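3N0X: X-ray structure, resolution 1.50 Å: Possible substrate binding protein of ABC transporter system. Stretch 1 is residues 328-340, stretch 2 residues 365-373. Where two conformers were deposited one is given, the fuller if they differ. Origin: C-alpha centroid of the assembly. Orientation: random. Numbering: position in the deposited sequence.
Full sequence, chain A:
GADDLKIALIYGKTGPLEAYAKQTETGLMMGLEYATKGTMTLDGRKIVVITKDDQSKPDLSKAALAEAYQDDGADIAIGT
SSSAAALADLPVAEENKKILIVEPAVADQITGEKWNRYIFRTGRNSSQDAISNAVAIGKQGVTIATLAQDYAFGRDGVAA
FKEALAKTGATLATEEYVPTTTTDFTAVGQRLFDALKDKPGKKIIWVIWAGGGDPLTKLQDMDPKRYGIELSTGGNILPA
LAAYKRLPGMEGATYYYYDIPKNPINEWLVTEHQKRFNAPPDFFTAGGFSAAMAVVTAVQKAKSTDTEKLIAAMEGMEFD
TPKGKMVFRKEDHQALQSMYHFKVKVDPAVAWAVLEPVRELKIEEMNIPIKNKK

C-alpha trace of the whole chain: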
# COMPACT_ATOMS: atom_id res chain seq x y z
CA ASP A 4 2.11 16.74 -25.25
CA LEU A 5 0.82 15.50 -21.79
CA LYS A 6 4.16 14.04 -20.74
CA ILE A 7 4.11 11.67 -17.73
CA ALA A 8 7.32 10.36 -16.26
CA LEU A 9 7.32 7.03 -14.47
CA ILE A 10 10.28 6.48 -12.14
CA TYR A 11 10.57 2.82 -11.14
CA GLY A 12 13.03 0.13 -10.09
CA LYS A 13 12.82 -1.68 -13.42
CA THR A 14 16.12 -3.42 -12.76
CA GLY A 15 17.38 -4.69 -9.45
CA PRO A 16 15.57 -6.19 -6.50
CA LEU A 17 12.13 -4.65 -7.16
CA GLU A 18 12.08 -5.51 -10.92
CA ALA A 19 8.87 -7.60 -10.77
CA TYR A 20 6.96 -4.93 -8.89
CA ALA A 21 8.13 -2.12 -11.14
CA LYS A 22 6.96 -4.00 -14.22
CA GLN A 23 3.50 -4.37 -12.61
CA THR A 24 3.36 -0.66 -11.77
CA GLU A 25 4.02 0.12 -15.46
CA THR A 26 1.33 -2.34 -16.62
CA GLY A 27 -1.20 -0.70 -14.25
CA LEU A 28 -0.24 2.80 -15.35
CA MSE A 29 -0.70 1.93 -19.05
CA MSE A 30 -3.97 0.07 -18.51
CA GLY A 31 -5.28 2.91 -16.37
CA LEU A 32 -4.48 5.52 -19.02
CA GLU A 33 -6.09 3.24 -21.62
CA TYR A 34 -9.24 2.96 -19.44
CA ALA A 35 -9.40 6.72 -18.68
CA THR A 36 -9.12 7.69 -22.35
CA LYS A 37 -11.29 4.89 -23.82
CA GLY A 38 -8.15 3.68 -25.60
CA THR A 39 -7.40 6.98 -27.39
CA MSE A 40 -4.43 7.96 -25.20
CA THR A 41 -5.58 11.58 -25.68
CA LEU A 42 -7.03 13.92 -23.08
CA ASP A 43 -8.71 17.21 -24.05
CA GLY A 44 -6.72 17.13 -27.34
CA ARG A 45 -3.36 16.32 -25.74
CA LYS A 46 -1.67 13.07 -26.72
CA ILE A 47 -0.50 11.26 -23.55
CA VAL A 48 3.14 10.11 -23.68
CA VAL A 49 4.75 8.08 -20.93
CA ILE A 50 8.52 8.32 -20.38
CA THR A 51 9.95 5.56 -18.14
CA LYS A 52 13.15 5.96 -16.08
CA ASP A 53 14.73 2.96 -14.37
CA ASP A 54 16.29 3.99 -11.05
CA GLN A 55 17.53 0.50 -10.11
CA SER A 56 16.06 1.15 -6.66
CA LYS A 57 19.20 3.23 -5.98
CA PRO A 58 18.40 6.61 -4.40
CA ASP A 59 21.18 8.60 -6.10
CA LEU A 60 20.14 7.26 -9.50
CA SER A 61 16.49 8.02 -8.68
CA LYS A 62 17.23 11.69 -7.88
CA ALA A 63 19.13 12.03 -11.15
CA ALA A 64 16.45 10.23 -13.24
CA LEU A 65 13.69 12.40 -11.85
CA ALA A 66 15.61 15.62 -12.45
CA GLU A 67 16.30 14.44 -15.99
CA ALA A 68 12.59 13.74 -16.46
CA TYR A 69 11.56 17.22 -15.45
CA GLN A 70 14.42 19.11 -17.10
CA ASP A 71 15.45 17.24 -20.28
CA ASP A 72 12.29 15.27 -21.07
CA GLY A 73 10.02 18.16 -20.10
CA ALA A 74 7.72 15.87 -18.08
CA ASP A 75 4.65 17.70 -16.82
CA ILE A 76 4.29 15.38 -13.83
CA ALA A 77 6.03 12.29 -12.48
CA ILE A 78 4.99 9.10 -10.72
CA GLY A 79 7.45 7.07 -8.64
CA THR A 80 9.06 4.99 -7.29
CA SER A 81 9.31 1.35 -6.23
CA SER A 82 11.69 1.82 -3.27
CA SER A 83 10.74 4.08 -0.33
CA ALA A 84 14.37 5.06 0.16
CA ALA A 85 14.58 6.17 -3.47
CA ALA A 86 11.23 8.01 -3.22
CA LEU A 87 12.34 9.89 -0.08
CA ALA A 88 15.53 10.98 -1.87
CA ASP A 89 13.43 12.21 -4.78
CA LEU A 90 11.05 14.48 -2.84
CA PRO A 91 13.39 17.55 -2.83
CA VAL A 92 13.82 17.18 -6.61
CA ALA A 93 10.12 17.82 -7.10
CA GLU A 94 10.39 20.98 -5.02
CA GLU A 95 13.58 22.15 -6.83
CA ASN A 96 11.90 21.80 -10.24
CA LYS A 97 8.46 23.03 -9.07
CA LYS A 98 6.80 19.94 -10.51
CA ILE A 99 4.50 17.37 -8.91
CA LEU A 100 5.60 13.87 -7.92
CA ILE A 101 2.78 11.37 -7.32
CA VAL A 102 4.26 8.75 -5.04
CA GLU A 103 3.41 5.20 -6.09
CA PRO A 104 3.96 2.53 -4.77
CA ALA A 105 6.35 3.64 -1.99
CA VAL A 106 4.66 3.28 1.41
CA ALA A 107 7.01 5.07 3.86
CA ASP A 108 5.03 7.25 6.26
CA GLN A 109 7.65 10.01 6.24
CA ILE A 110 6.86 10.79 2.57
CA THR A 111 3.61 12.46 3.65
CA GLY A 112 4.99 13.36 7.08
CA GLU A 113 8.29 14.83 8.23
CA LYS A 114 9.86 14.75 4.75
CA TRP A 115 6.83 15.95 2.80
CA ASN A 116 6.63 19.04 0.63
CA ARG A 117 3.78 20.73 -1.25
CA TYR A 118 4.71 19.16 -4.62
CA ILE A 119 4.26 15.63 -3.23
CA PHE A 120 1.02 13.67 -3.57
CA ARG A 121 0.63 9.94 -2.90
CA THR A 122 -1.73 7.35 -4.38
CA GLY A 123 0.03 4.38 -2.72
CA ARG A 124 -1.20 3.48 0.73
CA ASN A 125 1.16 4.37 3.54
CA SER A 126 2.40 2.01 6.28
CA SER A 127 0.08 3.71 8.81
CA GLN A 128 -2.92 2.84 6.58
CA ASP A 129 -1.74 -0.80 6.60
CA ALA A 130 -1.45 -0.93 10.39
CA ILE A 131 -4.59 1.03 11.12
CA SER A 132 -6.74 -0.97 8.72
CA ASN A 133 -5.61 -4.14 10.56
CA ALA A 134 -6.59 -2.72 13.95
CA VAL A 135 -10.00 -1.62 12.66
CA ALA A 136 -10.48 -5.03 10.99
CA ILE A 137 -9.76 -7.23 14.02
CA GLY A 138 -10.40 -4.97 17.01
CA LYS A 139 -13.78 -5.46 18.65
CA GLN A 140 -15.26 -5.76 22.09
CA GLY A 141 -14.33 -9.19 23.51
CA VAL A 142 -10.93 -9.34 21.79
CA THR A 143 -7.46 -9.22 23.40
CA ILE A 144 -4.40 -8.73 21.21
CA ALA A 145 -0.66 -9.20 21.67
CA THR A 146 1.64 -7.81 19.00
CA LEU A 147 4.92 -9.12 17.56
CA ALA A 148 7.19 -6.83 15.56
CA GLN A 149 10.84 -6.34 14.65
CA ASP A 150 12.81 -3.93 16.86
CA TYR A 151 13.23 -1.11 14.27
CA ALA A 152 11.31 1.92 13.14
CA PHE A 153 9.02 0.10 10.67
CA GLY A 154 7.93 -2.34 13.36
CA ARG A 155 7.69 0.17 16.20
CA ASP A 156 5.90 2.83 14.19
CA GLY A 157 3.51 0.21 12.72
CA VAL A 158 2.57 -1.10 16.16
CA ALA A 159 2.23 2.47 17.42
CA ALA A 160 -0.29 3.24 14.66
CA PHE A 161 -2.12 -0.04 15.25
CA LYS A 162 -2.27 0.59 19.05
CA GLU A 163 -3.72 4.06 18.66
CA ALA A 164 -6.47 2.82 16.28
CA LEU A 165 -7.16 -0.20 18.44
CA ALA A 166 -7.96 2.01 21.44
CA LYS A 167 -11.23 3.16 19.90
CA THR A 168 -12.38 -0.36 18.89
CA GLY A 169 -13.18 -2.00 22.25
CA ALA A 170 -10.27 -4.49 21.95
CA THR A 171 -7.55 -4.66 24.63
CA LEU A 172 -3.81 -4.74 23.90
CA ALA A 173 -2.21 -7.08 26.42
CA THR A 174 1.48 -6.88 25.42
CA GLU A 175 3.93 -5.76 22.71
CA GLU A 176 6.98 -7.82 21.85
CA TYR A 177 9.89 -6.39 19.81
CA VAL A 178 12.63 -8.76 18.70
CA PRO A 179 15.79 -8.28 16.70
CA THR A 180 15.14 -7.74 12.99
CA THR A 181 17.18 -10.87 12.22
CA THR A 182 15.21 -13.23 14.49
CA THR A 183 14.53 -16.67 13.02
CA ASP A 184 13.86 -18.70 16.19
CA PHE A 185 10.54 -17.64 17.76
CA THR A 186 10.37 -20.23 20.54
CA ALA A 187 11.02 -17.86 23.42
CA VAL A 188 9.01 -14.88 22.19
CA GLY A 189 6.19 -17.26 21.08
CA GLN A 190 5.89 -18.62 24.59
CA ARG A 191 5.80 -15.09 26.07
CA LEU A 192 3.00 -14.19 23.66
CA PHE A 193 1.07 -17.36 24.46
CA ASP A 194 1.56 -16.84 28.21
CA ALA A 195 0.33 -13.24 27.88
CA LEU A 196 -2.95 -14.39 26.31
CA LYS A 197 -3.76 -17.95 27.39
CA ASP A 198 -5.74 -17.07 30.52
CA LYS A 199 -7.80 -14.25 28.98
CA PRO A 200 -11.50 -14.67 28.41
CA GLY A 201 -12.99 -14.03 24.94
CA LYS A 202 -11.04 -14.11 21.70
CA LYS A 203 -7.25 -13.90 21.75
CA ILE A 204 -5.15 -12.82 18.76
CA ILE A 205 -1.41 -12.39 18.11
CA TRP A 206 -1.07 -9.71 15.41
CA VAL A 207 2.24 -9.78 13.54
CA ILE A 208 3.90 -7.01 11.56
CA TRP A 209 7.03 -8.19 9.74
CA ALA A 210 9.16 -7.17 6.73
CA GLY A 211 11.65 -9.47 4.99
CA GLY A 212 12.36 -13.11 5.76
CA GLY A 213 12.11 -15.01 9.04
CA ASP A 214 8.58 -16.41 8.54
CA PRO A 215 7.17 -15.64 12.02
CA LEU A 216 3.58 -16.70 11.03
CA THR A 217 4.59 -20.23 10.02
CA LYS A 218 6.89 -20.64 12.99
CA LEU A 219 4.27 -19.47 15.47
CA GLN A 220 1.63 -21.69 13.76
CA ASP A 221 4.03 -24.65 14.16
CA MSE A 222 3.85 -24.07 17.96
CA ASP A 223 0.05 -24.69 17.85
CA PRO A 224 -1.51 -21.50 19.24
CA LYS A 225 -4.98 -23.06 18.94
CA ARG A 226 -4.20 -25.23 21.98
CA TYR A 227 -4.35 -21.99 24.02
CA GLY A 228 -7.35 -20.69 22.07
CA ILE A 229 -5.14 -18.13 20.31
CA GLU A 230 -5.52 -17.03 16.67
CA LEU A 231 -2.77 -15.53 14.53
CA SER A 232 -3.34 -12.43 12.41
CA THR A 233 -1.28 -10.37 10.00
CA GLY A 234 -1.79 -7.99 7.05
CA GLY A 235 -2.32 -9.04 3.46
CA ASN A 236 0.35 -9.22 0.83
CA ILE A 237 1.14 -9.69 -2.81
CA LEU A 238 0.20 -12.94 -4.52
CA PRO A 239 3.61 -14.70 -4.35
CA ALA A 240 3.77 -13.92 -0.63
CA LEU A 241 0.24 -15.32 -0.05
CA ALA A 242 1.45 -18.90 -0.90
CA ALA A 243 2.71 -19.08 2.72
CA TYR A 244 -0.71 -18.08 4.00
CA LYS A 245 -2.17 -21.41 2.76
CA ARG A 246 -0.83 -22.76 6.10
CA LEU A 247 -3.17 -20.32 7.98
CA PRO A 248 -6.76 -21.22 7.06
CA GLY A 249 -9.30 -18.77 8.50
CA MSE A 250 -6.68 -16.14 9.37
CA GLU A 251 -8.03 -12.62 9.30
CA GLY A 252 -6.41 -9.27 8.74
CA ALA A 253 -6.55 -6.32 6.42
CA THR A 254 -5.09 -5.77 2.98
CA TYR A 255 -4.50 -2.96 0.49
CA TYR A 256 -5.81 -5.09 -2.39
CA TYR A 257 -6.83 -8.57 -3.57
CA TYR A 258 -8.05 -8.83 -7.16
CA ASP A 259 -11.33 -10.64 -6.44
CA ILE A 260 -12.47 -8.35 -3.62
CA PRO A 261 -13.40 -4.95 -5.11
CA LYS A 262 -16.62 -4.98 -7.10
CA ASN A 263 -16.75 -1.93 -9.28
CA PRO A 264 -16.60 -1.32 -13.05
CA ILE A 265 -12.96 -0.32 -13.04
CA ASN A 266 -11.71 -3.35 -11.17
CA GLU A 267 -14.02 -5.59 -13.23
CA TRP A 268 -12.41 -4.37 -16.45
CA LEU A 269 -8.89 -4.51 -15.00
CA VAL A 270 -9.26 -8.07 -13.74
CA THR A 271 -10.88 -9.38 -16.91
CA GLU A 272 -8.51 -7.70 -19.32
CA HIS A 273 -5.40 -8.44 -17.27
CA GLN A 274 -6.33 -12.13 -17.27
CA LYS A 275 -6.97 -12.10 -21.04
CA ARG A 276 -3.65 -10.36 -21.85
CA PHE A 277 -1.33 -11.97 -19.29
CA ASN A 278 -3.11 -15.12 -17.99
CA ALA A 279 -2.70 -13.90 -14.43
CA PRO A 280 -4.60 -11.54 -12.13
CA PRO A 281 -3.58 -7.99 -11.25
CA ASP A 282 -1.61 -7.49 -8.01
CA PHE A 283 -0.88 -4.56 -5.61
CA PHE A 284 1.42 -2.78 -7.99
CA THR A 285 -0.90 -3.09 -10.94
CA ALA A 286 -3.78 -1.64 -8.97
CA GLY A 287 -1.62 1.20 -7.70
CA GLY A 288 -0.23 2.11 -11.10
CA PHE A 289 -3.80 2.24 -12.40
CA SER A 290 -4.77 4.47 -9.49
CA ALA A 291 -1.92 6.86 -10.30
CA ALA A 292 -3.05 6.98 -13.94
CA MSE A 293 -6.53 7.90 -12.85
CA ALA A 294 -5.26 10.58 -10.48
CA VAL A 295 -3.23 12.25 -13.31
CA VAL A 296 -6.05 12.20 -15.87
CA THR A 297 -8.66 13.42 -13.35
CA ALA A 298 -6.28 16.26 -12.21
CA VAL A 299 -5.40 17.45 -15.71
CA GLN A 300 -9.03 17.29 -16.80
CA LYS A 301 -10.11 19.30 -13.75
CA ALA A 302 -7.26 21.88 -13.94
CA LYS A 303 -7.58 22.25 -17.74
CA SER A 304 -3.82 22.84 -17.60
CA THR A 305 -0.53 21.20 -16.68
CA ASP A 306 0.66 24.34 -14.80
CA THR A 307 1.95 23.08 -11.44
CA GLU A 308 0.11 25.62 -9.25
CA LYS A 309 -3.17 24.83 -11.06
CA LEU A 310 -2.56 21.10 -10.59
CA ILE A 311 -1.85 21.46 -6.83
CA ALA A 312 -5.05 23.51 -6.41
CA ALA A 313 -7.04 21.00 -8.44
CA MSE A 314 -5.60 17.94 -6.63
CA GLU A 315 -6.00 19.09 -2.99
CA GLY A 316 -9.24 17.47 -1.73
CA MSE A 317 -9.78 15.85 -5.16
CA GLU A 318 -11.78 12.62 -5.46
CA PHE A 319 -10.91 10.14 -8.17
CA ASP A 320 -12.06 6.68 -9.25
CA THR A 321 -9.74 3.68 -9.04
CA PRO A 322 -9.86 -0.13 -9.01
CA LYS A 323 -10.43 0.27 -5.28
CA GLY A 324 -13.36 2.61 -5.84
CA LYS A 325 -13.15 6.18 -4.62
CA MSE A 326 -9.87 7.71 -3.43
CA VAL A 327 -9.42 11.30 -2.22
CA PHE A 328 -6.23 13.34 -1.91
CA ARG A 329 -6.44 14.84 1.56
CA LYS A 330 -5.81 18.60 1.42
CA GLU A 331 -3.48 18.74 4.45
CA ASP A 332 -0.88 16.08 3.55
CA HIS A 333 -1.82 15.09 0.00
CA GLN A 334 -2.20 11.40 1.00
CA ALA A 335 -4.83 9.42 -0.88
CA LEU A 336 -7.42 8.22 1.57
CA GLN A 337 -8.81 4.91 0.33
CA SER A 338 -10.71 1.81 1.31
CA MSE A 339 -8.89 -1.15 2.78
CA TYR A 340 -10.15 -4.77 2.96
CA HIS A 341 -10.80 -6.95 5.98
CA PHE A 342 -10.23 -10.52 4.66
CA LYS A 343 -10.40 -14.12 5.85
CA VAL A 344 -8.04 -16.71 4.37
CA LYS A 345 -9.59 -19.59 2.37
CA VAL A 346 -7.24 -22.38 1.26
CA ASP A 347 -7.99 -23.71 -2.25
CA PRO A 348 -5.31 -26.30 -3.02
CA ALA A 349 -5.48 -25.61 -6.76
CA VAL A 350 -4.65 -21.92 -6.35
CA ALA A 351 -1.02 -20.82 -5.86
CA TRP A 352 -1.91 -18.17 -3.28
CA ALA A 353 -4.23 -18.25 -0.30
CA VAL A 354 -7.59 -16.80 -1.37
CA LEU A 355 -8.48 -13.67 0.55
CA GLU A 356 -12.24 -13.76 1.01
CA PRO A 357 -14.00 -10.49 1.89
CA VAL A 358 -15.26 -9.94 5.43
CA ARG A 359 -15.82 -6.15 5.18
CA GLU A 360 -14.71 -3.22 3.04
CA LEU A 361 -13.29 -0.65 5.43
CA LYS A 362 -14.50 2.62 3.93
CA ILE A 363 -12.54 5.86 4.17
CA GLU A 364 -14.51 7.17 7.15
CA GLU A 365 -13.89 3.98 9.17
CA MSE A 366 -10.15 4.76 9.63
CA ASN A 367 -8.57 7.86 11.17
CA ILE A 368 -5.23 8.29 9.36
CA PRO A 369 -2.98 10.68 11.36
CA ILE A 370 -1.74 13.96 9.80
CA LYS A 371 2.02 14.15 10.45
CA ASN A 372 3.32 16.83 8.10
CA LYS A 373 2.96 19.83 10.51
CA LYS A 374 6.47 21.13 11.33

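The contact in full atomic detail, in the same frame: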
# COMPACT_ATOMS: atom_id res chain seq x y z
N PHE A 328 -7.47 12.74 -2.41
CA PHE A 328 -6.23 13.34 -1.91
C PHE A 328 -6.59 14.30 -0.78
O PHE A 328 -7.22 15.33 -0.99
CB PHE A 328 -5.48 14.14 -2.95
CG PHE A 328 -4.79 13.31 -4.01
CD1 PHE A 328 -3.87 12.30 -3.71
CD2 PHE A 328 -5.03 13.58 -5.35
CE1 PHE A 328 -3.24 11.60 -4.68
CE2 PHE A 328 -4.36 12.88 -6.35
CZ PHE A 328 -3.47 11.89 -6.04
N ARG A 329 -6.16 13.98 0.42
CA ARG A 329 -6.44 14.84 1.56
C ARG A 329 -5.72 16.15 1.37
O ARG A 329 -4.56 16.16 1.00
CB ARG A 329 -5.97 14.12 2.82
CG ARG A 329 -6.20 14.92 4.12
CD ARG A 329 -6.28 13.99 5.28
NE ARG A 329 -5.04 13.25 5.53
CZ ARG A 329 -4.92 12.39 6.52
NH1 ARG A 329 -5.97 12.14 7.30
NH2 ARG A 329 -3.76 11.80 6.75
N LYS A 330 -6.41 17.28 1.60
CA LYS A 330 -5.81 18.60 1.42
C LYS A 330 -4.54 18.82 2.27
O LYS A 330 -3.54 19.40 1.78
CB LYS A 330 -6.86 19.68 1.74
CG LYS A 330 -6.35 21.13 1.74
N GLU A 331 -4.54 18.37 3.51
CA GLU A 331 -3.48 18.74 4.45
C GLU A 331 -2.13 18.14 4.08
O GLU A 331 -1.12 18.83 4.09
CB GLU A 331 -3.81 18.29 5.87
CG GLU A 331 -5.05 18.95 6.48
CD GLU A 331 -6.34 18.16 6.29
OE1 GLU A 331 -6.71 17.77 5.16
OE2 GLU A 331 -7.04 17.96 7.32
N ASP A 332 -2.14 16.85 3.77
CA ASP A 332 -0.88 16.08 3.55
C ASP A 332 -0.78 15.37 2.21
O ASP A 332 0.21 14.67 1.93
CB ASP A 332 -0.63 15.07 4.70
CG ASP A 332 -1.67 13.98 4.79
OD1 ASP A 332 -2.67 14.04 4.05
OD2 ASP A 332 -1.47 13.05 5.64
N HIS A 333 -1.79 15.62 1.37
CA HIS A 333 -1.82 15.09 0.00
C HIS A 333 -1.78 13.56 -0.09
O HIS A 333 -1.45 13.03 -1.14
CB HIS A 333 -0.67 15.65 -0.83
CG HIS A 333 -0.67 17.14 -0.98
ND1 HIS A 333 0.35 17.79 -1.64
CD2 HIS A 333 -1.56 18.08 -0.59
CE1 HIS A 333 0.08 19.09 -1.66
NE2 HIS A 333 -1.06 19.30 -1.02
N GLN A 334 -2.13 12.87 0.98
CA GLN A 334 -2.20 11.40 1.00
C GLN A 334 -3.57 10.97 0.48
O GLN A 334 -4.60 11.51 0.89
CB GLN A 334 -2.05 10.88 2.42
CG GLN A 334 -2.28 9.39 2.58
CD GLN A 334 -1.26 8.53 1.82
OE1 GLN A 334 -0.06 8.73 1.96
NE2 GLN A 334 -1.73 7.57 0.98
N ALA A 335 -3.57 10.01 -0.44
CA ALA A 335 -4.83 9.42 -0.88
C ALA A 335 -5.43 8.59 0.25
O ALA A 335 -4.92 7.53 0.59
CB ALA A 335 -4.64 8.54 -2.14
N LEU A 336 -6.58 9.04 0.74
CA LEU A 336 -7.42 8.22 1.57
C LEU A 336 -8.13 7.21 0.65
O LEU A 336 -8.45 7.52 -0.48
CB LEU A 336 -8.41 9.06 2.32
CG LEU A 336 -7.74 10.12 3.23
CD1 LEU A 336 -8.86 10.81 4.02
CD2 LEU A 336 -6.65 9.52 4.15
N GLN A 337 -8.34 6.01 1.16
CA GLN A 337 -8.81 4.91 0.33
C GLN A 337 -9.36 3.81 1.22
O GLN A 337 -9.02 3.70 2.40
CB GLN A 337 -7.65 4.39 -0.53
CG GLN A 337 -6.39 3.93 0.27
CD GLN A 337 -5.22 3.71 -0.62
OE1 GLN A 337 -5.06 2.62 -1.18
NE2 GLN A 337 -4.40 4.77 -0.81
N SER A 338 -10.24 3.01 0.64
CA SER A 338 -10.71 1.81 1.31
C SER A 338 -9.58 0.87 1.57
O SER A 338 -8.59 0.91 0.88
CB SER A 338 -11.74 1.08 0.42
OG SER A 338 -12.93 1.81 0.25
N MSE A 339 -9.77 -0.00 2.55
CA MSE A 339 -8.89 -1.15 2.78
C MSE A 339 -9.83 -2.35 3.06
O MSE A 339 -11.02 -2.17 3.29
CB MSE A 339 -7.96 -0.87 3.97
CG MSE A 339 -7.10 0.42 3.79
SE MSE A 339 -5.67 0.30 2.54
CE MSE A 339 -4.56 -0.79 3.64
N TYR A 340 -9.29 -3.57 2.99
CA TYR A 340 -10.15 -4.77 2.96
C TYR A 340 -9.86 -5.73 4.10
O TYR A 340 -8.75 -6.23 4.22
CB TYR A 340 -10.03 -5.49 1.61
CG TYR A 340 -10.28 -4.53 0.46
CD1 TYR A 340 -11.56 -4.08 0.19
CD2 TYR A 340 -9.22 -4.04 -0.30
CE1 TYR A 340 -11.80 -3.17 -0.83
CE2 TYR A 340 -9.45 -3.13 -1.31
CZ TYR A 340 -10.71 -2.71 -1.59
OH TYR A 340 -10.96 -1.76 -2.61
N GLU A 365 -14.09 4.96 8.08
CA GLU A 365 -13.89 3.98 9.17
C GLU A 365 -12.49 3.98 9.76
O GLU A 365 -12.26 3.24 10.72
CB GLU A 365 -14.22 2.56 8.66
CG GLU A 365 -15.69 2.45 8.27
CD GLU A 365 -16.06 1.11 7.67
OE1 GLU A 365 -15.65 0.07 8.21
OE2 GLU A 365 -16.86 1.08 6.72
N MSE A 366 -11.55 4.74 9.17
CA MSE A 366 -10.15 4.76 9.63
C MSE A 366 -9.72 6.19 9.79
O MSE A 366 -9.91 6.98 8.88
CB MSE A 366 -9.22 4.06 8.64
CG MSE A 366 -9.50 2.56 8.42
SE MSE A 366 -8.66 1.86 6.89
CE MSE A 366 -9.77 2.75 5.57
N ASN A 367 -9.17 6.54 10.94
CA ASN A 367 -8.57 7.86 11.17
C ASN A 367 -7.07 7.80 10.88
O ASN A 367 -6.28 7.24 11.66
CB ASN A 367 -8.78 8.31 12.62
CG ASN A 367 -8.16 9.66 12.89
OD1 ASN A 367 -8.23 10.55 12.05
ND2 ASN A 367 -7.56 9.83 14.05
N ILE A 368 -6.65 8.36 9.75
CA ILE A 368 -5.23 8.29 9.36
C ILE A 368 -4.58 9.60 9.88
O ILE A 368 -4.98 10.72 9.48
CB ILE A 368 -5.04 8.17 7.84
CG1 ILE A 368 -5.92 7.04 7.29
CG2 ILE A 368 -3.57 8.01 7.50
CD1 ILE A 368 -5.70 5.69 7.89
N PRO A 369 -3.58 9.47 10.78
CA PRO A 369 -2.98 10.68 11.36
C PRO A 369 -2.36 11.62 10.31
O PRO A 369 -1.88 11.16 9.26
CB PRO A 369 -1.88 10.13 12.29
CG PRO A 369 -1.52 8.81 11.73
CD PRO A 369 -2.75 8.27 11.00
N ILE A 370 -2.38 12.92 10.61
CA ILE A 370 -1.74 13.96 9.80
C ILE A 370 -0.43 14.29 10.52
O ILE A 370 -0.42 14.68 11.69
CB ILE A 370 -2.67 15.17 9.67
CG1 ILE A 370 -3.92 14.76 8.86
CG2 ILE A 370 -1.94 16.38 8.98
CD1 ILE A 370 -5.11 15.72 8.90
N LYS A 371 0.69 14.08 9.84
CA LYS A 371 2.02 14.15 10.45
C LYS A 371 2.97 15.08 9.73
O LYS A 371 4.17 15.04 9.99
CB LYS A 371 2.64 12.75 10.43
CG LYS A 371 1.79 11.68 11.15
N ASN A 372 2.45 15.93 8.83
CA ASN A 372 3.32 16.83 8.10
C ASN A 372 3.45 18.24 8.67
O ASN A 372 4.13 19.07 8.07
CB ASN A 372 2.91 16.89 6.63
CG ASN A 372 1.57 17.56 6.41
OD1 ASN A 372 0.65 17.44 7.22
ND2 ASN A 372 1.43 18.19 5.27
N LYS A 373 2.85 18.51 9.83
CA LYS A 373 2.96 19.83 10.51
C LYS A 373 4.35 19.92 11.14
O LYS A 373 4.73 19.06 11.93
CB LYS A 373 1.85 20.04 11.56
O HOH W 1 0.71 13.01 7.21

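Arg 329 is the organizing residue of this contact. Its side chain extends toward the second stretch, and the planar guanidinium, which can donate in several directions at once, reaches backbone carbonyls that have no regular secondary structure around them. NH1 of Arg 329 donates to O of Ile 368 at 2.8 Å, with the acceptor lying at the guanidinium edge near its plane, where the N-H groups point. NH2 of Arg 329 adds two weak hydrogen bonds, each 3.2 Å long, to O of Ile 368 and O of Pro 369. One face of the same group is covered by Ile 370, whose CG1 lies 3.5 Å from CZ of Arg 329; a flat cation donates poorly through its face, so an aliphatic chain can pack there without costing a hydrogen bond.

Glu 331 contributes its one hydrogen bond across the contact through its backbone. Its O accepts a hydrogen bond from ND2 of Asn 372 at 2.9 Å, with an angle of 158°. An amide side chain suits this position because its NH2 group can serve a loop carbonyl much as a backbone amide would. The carboxylate of Glu 331 makes no hydrogen bond or salt bridge with the second stretch; its side chain packs against Ile 370, with OE2 of Glu 331 3.4 Å from CD1 of Ile 370.

Asp 332 holds the arginine in position from within its own stretch. NE of Arg 329 donates to OD1 of Asp 332 at 2.9 Å, and NH2 of Arg 329 to OD2 of Asp 332 at 2.8 Å, a two-pronged salt bridge that matches a carboxylate to two N-H groups and leaves NH1 to reach Ile 368. OD2 of Asp 332 also accepts from a water at 2.7 Å from the water O, and that O accepts in turn from N of Lys 371 at 2.8 Å, so the buried acid is linked to the second stretch through solvent. Beside it, CB of Asp 332 lies 3.7 Å from OD1 of Asn 372.

Beyond this polar cluster the contact becomes mostly apolar. Leu 336 leaves its backbone sideways, but its end comes nearer, bringing CD2 of Leu 336 to 4.1 Å from CG1 of Ile 368. Gln 337 points away, and it is its backbone O that meets CE of Met 366, at 3.4 Å. Met 339 then points back toward the partner, with its CG 3.8 Å from SE of Met 366. Both are selenomethionines, and their long, unbranched side chains suit this buried packing.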